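Local coordinates for CysE, serine acetyltransferase (Brucella abortus, PDB 4HZD), which probably catalyses transfer of the acetyl group of acetyl-coenzyme A to the hydroxyl of L-serine, the first step of cysteine biosynthesis, at residues A[122-127]-A[152-157]; A[204-209]-A[216-221]. All coordinates share one frame; numbering follows the deposited sequence.

Interaction 1 of 2, residues A[122-127]-A[152-157]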
loop_
_atom_site.group_PDB
_atom_site.type_symbol
_atom_site.label_atom_id
_atom_site.label_comp_id
_atom_site.label_asym_id
_atom_site.label_seq_id
_atom_site.Cartn_x
_atom_site.Cartn_y
_atom_site.Cartn_z
ATOM N N GLN A 122 -11.800 -19.202 -11.381
ATOM C CA GLN A 122 -12.903 -18.242 -11.179
ATOM C C GLN A 122 -12.559 -16.881 -11.778
ATOM O O GLN A 122 -13.428 -16.185 -12.320
ATOM C CB GLN A 122 -13.295 -18.137 -9.697
ATOM C CG GLN A 122 -13.338 -19.461 -8.949
ATOM C CD GLN A 122 -14.101 -20.566 -9.704
ATOM O OE1 GLN A 122 -15.022 -20.290 -10.494
ATOM N NE2 GLN A 122 -13.743 -21.808 -9.440
ATOM N N THR A 123 -11.283 -16.520 -11.735
ATOM C CA THR A 123 -10.828 -15.287 -12.390
ATOM C C THR A 123 -11.080 -15.396 -13.879
ATOM O O THR A 123 -11.629 -14.472 -14.463
ATOM C CB THR A 123 -9.333 -14.949 -12.123
ATOM O OG1 THR A 123 -9.116 -14.834 -10.728
ATOM C CG2 THR A 123 -8.972 -13.615 -12.777
ATOM N N HIS A 124 -10.797 -16.566 -14.489
ATOM C CA HIS A 124 -11.160 -16.735 -15.888
ATOM C C HIS A 124 -12.645 -16.617 -16.152
ATOM O O HIS A 124 -13.057 -15.994 -17.132
ATOM C CB HIS A 124 -10.725 -18.071 -16.467
ATOM C CG HIS A 124 -11.265 -18.275 -17.861
ATOM N ND1 HIS A 124 -10.847 -17.525 -18.911
ATOM C CD2 HIS A 124 -12.307 -19.078 -18.335
ATOM C CE1 HIS A 124 -11.531 -17.893 -20.014
ATOM N NE2 HIS A 124 -12.427 -18.830 -19.656
ATOM N N ARG A 125 -13.454 -17.257 -15.318
ATOM C CA ARG A 125 -14.907 -17.162 -15.457
ATOM C C ARG A 125 -15.351 -15.682 -15.484
ATOM O O ARG A 125 -16.177 -15.285 -16.301
ATOM C CB ARG A 125 -15.586 -17.922 -14.311
ATOM C CG ARG A 125 -15.265 -19.416 -14.316
ATOM C CD ARG A 125 -16.302 -20.277 -13.590
ATOM N NE ARG A 125 -15.766 -21.620 -13.264
ATOM C CZ ARG A 125 -15.615 -22.608 -14.157
ATOM N NH1 ARG A 125 -15.910 -22.413 -15.449
ATOM N NH2 ARG A 125 -15.153 -23.784 -13.767
ATOM N N LEU A 126 -14.791 -14.874 -14.590
ATOM C CA LEU A 126 -15.080 -13.431 -14.572
ATOM C C LEU A 126 -14.656 -12.780 -15.880
ATOM O O LEU A 126 -15.456 -12.109 -16.529
ATOM C CB LEU A 126 -14.381 -12.732 -13.388
ATOM C CG LEU A 126 -14.634 -11.199 -13.286
ATOM C CD1 LEU A 126 -16.147 -10.914 -13.363
ATOM C CD2 LEU A 126 -13.996 -10.609 -12.015
ATOM N N ALA A 127 -13.390 -12.961 -16.241
ATOM C CA ALA A 127 -12.839 -12.410 -17.486
ATOM C C ALA A 127 -13.645 -12.804 -18.737
ATOM O O ALA A 127 -13.845 -11.999 -19.664
ATOM C CB ALA A 127 -11.364 -12.822 -17.628
ATOM N N THR A 152 -1.025 -18.234 -14.534
ATOM C CA THR A 152 -1.971 -18.941 -15.396
ATOM C C THR A 152 -2.385 -17.937 -16.454
ATOM O O THR A 152 -3.017 -16.914 -16.144
ATOM C CB THR A 152 -3.213 -19.431 -14.612
ATOM O OG1 THR A 152 -3.730 -18.347 -13.850
ATOM C CG2 THR A 152 -2.839 -20.532 -13.591
ATOM N N ASP A 153 -1.971 -18.186 -17.687
ATOM C CA ASP A 153 -2.278 -17.278 -18.806
ATOM C C ASP A 153 -3.411 -17.945 -19.603
ATOM O O ASP A 153 -3.188 -18.861 -20.420
ATOM C CB ASP A 153 -1.014 -16.985 -19.644
ATOM C CG ASP A 153 -1.310 -16.202 -20.883
ATOM O OD1 ASP A 153 -2.514 -16.076 -21.172
ATOM O OD2 ASP A 153 -0.369 -15.688 -21.561
ATOM N N ILE A 154 -4.628 -17.520 -19.314
ATOM C CA ILE A 154 -5.826 -18.099 -19.953
ATOM C C ILE A 154 -6.511 -17.010 -20.763
ATOM O O ILE A 154 -6.948 -15.983 -20.202
ATOM C CB ILE A 154 -6.790 -18.690 -18.902
ATOM C CG1 ILE A 154 -6.044 -19.664 -17.974
ATOM C CG2 ILE A 154 -7.990 -19.346 -19.573
ATOM C CD1 ILE A 154 -6.809 -20.214 -16.777
ATOM N N HIS A 155 -6.608 -17.201 -22.082
ATOM C CA HIS A 155 -7.306 -16.225 -22.893
ATOM C C HIS A 155 -8.772 -16.140 -22.510
ATOM O O HIS A 155 -9.421 -17.166 -22.314
ATOM C CB HIS A 155 -7.164 -16.520 -24.378
ATOM C CG HIS A 155 -7.593 -15.368 -25.250
ATOM N ND1 HIS A 155 -8.895 -15.059 -25.473
ATOM C CD2 HIS A 155 -6.846 -14.408 -25.918
ATOM C CE1 HIS A 155 -8.959 -13.978 -26.275
ATOM N NE2 HIS A 155 -7.714 -13.602 -26.559
ATOM N N PRO A 156 -9.321 -14.909 -22.371
ATOM C CA PRO A 156 -10.715 -14.807 -21.911
ATOM C C PRO A 156 -11.760 -15.460 -22.821
ATOM O O PRO A 156 -12.844 -15.715 -22.351
ATOM C CB PRO A 156 -10.980 -13.289 -21.826
ATOM C CG PRO A 156 -9.623 -12.665 -21.683
ATOM C CD PRO A 156 -8.644 -13.592 -22.385
ATOM N N ALA A 157 -11.426 -15.745 -24.077
ATOM C CA ALA A 157 -12.356 -16.398 -25.030
ATOM C C ALA A 157 -12.336 -17.905 -24.874
ATOM O O ALA A 157 -13.188 -18.598 -25.451
ATOM C CB ALA A 157 -12.026 -16.022 -26.483
HETATM O O HOH W 1 -9.272 -15.404 -18.834
#
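The imidazole of H124 carries most of this contact, crossing the I154 side chain at about a right angle. CG2 of I154 lies over one face of the ring, 3.5 Å from H124 ND1. With H124 CG anti to the backbone N (chi1 173°), the ring reaches out from its helix toward the strand and the turn that follows. The backbone carbonyl of H155 comes to the ring edge near its plane, its O 3.2 Å from H124 CE1, while P156 O approaches the same carbon obliquely. No direct hydrogen bond joins the segments. Instead a water in the ring plane bridges them, 2.6 Å from H124 ND1 and donating to I154 O at 2.8 Å; NE2 is hydrogen-bonded to A158 O, so both ring nitrogens have partners and the rotation of the ring is fixed. Here helix 116-132 of the helical N-terminal region packs on strand 152-154, the first strand of the left-handed beta-helix. One helical turn on from H124, A127 meets P156 with CB to CB at 4.2 Å, with P156 CB 3.8 Å from A127 O. On the far side of the strand, D153 OD2 is hydrogen-bonded to H168 ND1 of the second subunit.

Interaction 2 of 2, residues A[204-209]-A[216-221]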
loop_
_atom_site.group_PDB
_atom_site.type_symbol
_atom_site.label_atom_id
_atom_site.label_comp_id
_atom_site.label_asym_id
_atom_site.label_seq_id
_atom_site.Cartn_x
_atom_site.Cartn_y
_atom_site.Cartn_z
ATOM N N PRO A 204 -6.774 -26.732 -28.531
ATOM C CA PRO A 204 -7.383 -28.017 -28.212
ATOM C C PRO A 204 -8.785 -28.035 -27.622
ATOM O O PRO A 204 -9.270 -27.078 -26.961
ATOM C CB PRO A 204 -6.402 -28.639 -27.201
ATOM C CG PRO A 204 -5.101 -28.017 -27.527
ATOM C CD PRO A 204 -5.482 -26.580 -27.821
ATOM N N LYS A 205 -9.425 -29.156 -27.895
ATOM C CA LYS A 205 -10.732 -29.469 -27.371
ATOM C C LYS A 205 -10.555 -30.627 -26.395
ATOM O O LYS A 205 -10.251 -31.762 -26.791
ATOM C CB LYS A 205 -11.686 -29.820 -28.522
ATOM C CG LYS A 205 -11.667 -28.815 -29.680
ATOM C CD LYS A 205 -12.254 -27.455 -29.283
ATOM C CE LYS A 205 -12.121 -26.370 -30.375
ATOM N NZ LYS A 205 -10.729 -25.977 -30.751
ATOM N N ILE A 206 -10.696 -30.327 -25.111
ATOM C CA ILE A 206 -10.518 -31.332 -24.053
ATOM C C ILE A 206 -11.886 -31.840 -23.575
ATOM O O ILE A 206 -12.675 -31.072 -23.009
ATOM C CB ILE A 206 -9.693 -30.741 -22.881
ATOM C CG1 ILE A 206 -8.435 -30.023 -23.425
ATOM C CG2 ILE A 206 -9.355 -31.789 -21.829
ATOM C CD1 ILE A 206 -7.448 -30.925 -24.169
ATOM N N ARG A 207 -12.140 -33.145 -23.784
ATOM C CA ARG A 207 -13.404 -33.791 -23.394
ATOM C C ARG A 207 -13.429 -34.110 -21.896
ATOM O O ARG A 207 -12.416 -33.986 -21.215
ATOM C CB ARG A 207 -13.626 -35.071 -24.202
ATOM C CG ARG A 207 -13.679 -34.849 -25.714
ATOM C CD ARG A 207 -15.035 -34.343 -26.149
ATOM N NE ARG A 207 -15.038 -33.891 -27.550
ATOM C CZ ARG A 207 -14.859 -32.620 -27.956
ATOM N NH1 ARG A 207 -14.638 -31.645 -27.078
ATOM N NH2 ARG A 207 -14.891 -32.312 -29.255
ATOM N N GLN A 208 -14.597 -34.526 -21.417
ATOM C CA GLN A 208 -14.916 -34.733 -20.022
ATOM C C GLN A 208 -14.027 -35.802 -19.380
ATOM O O GLN A 208 -13.667 -36.768 -20.026
ATOM C CB GLN A 208 -16.393 -35.152 -19.964
ATOM C CG GLN A 208 -17.173 -34.628 -18.783
ATOM C CD GLN A 208 -18.674 -34.868 -18.891
ATOM O OE1 GLN A 208 -19.223 -35.736 -18.197
ATOM N NE2 GLN A 208 -19.351 -34.088 -19.750
ATOM N N GLY A 209 -13.660 -35.634 -18.111
ATOM C CA GLY A 209 -12.946 -36.678 -17.381
ATOM C C GLY A 209 -11.462 -36.833 -17.652
ATOM O O GLY A 209 -10.815 -37.694 -17.064
ATOM N N ALA A 216 2.779 -31.113 -19.923
ATOM C CA ALA A 216 2.296 -31.533 -21.234
ATOM C C ALA A 216 2.008 -30.335 -22.165
ATOM O O ALA A 216 1.449 -29.308 -21.719
ATOM C CB ALA A 216 1.048 -32.388 -21.079
ATOM N N LYS A 217 2.402 -30.447 -23.439
ATOM C CA LYS A 217 1.977 -29.502 -24.472
ATOM C C LYS A 217 0.990 -30.174 -25.413
ATOM O O LYS A 217 1.321 -31.207 -26.037
ATOM C CB LYS A 217 3.160 -28.965 -25.304
ATOM C CG LYS A 217 4.512 -28.993 -24.611
ATOM C CD LYS A 217 4.737 -27.792 -23.724
ATOM C CE LYS A 217 5.991 -28.024 -22.887
ATOM N NZ LYS A 217 5.737 -27.611 -21.477
ATOM N N ILE A 218 -0.207 -29.604 -25.538
ATOM C CA ILE A 218 -1.227 -30.123 -26.438
ATOM C C ILE A 218 -1.438 -29.001 -27.471
ATOM O O ILE A 218 -1.810 -27.859 -27.110
ATOM C CB ILE A 218 -2.499 -30.535 -25.689
ATOM C CG1 ILE A 218 -2.144 -31.537 -24.571
ATOM C CG2 ILE A 218 -3.519 -31.140 -26.639
ATOM C CD1 ILE A 218 -3.295 -31.920 -23.659
ATOM N N LEU A 219 -1.119 -29.287 -28.744
ATOM C CA LEU A 219 -0.965 -28.190 -29.737
ATOM C C LEU A 219 -1.779 -28.413 -30.980
ATOM O O LEU A 219 -1.604 -29.429 -31.636
ATOM C CB LEU A 219 0.488 -27.991 -30.151
ATOM C CG LEU A 219 1.530 -27.867 -29.046
ATOM C CD1 LEU A 219 2.908 -27.846 -29.684
ATOM C CD2 LEU A 219 1.259 -26.611 -28.222
ATOM N N GLY A 220 -2.636 -27.447 -31.313
ATOM C CA GLY A 220 -3.482 -27.523 -32.512
ATOM C C GLY A 220 -4.953 -27.639 -32.166
ATOM O O GLY A 220 -5.314 -27.852 -31.012
ATOM N N ASN A 221 -5.792 -27.474 -33.176
ATOM C CA ASN A 221 -7.205 -27.795 -33.087
ATOM C C ASN A 221 -7.416 -29.330 -33.122
ATOM O O ASN A 221 -7.869 -29.903 -34.121
ATOM C CB ASN A 221 -7.969 -27.097 -34.207
ATOM C CG ASN A 221 -9.452 -27.244 -34.057
ATOM O OD1 ASN A 221 -9.937 -27.598 -32.987
ATOM N ND2 ASN A 221 -10.190 -26.988 -35.129
#
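I218 faces the pyrrolidine ring of P204, its CG2 3.6 Å from P204 CG. The branch is placed for this by CG2 standing anti to the backbone N, while CG1 lies beside that nitrogen and extends (chi2 174°) to bring CD1 within 4.3 Å of I206 CD1. The carbonyl of I218 also closes on the proline, with its O 3.3 Å from P204 CG. L219 starts away from 204-209 and touches coenzyme A and A232 of the second subunit. At G220 the backbone angles (phi 113°, psi 168°) would press a CB against the preceding carbonyl O, which calls for glycine; its own O sits 3.1 Å from P204 N, not a hydrogen bond, as the proline nitrogen has no hydrogen. N221 then sends OD1 to K205 NZ, a 2.9 Å hydrogen bond in which the donor stands well above the carbonyl plane. The lysine chain bends at chi2 and chi4, and its ammonium is also held by H203 O, T177 O and a salt bridge to D201. Strands 205-206 and 217-219 belong to different parallel sheets of the left-handed beta-helix, and I206 and I218 point into its interior, where L192 of strand 191-193 and V224 of strand 223-224 pack against both.

In the fold
Interactions 1 and 2 lie in series along the chain, their centres about 17 Å apart and their nearest atoms about 9 Å apart, without touching. They share one parallel sheet of the beta-helix: 152-154 is the edge strand on the helical side, and 217-219 is the fourth, with 172-174 and 191-193 between them. Interaction 1 thus joins the helical region to the start of the coil, whereas interaction 2 links two faces farther along it. Both also meet the second subunit. Coenzyme A lies nearer interaction 2, about 4 Å from the L219 side chain against about 10 Å from that of H155. H168, the D153 partner in the second subunit, is a coenzyme A pocket residue.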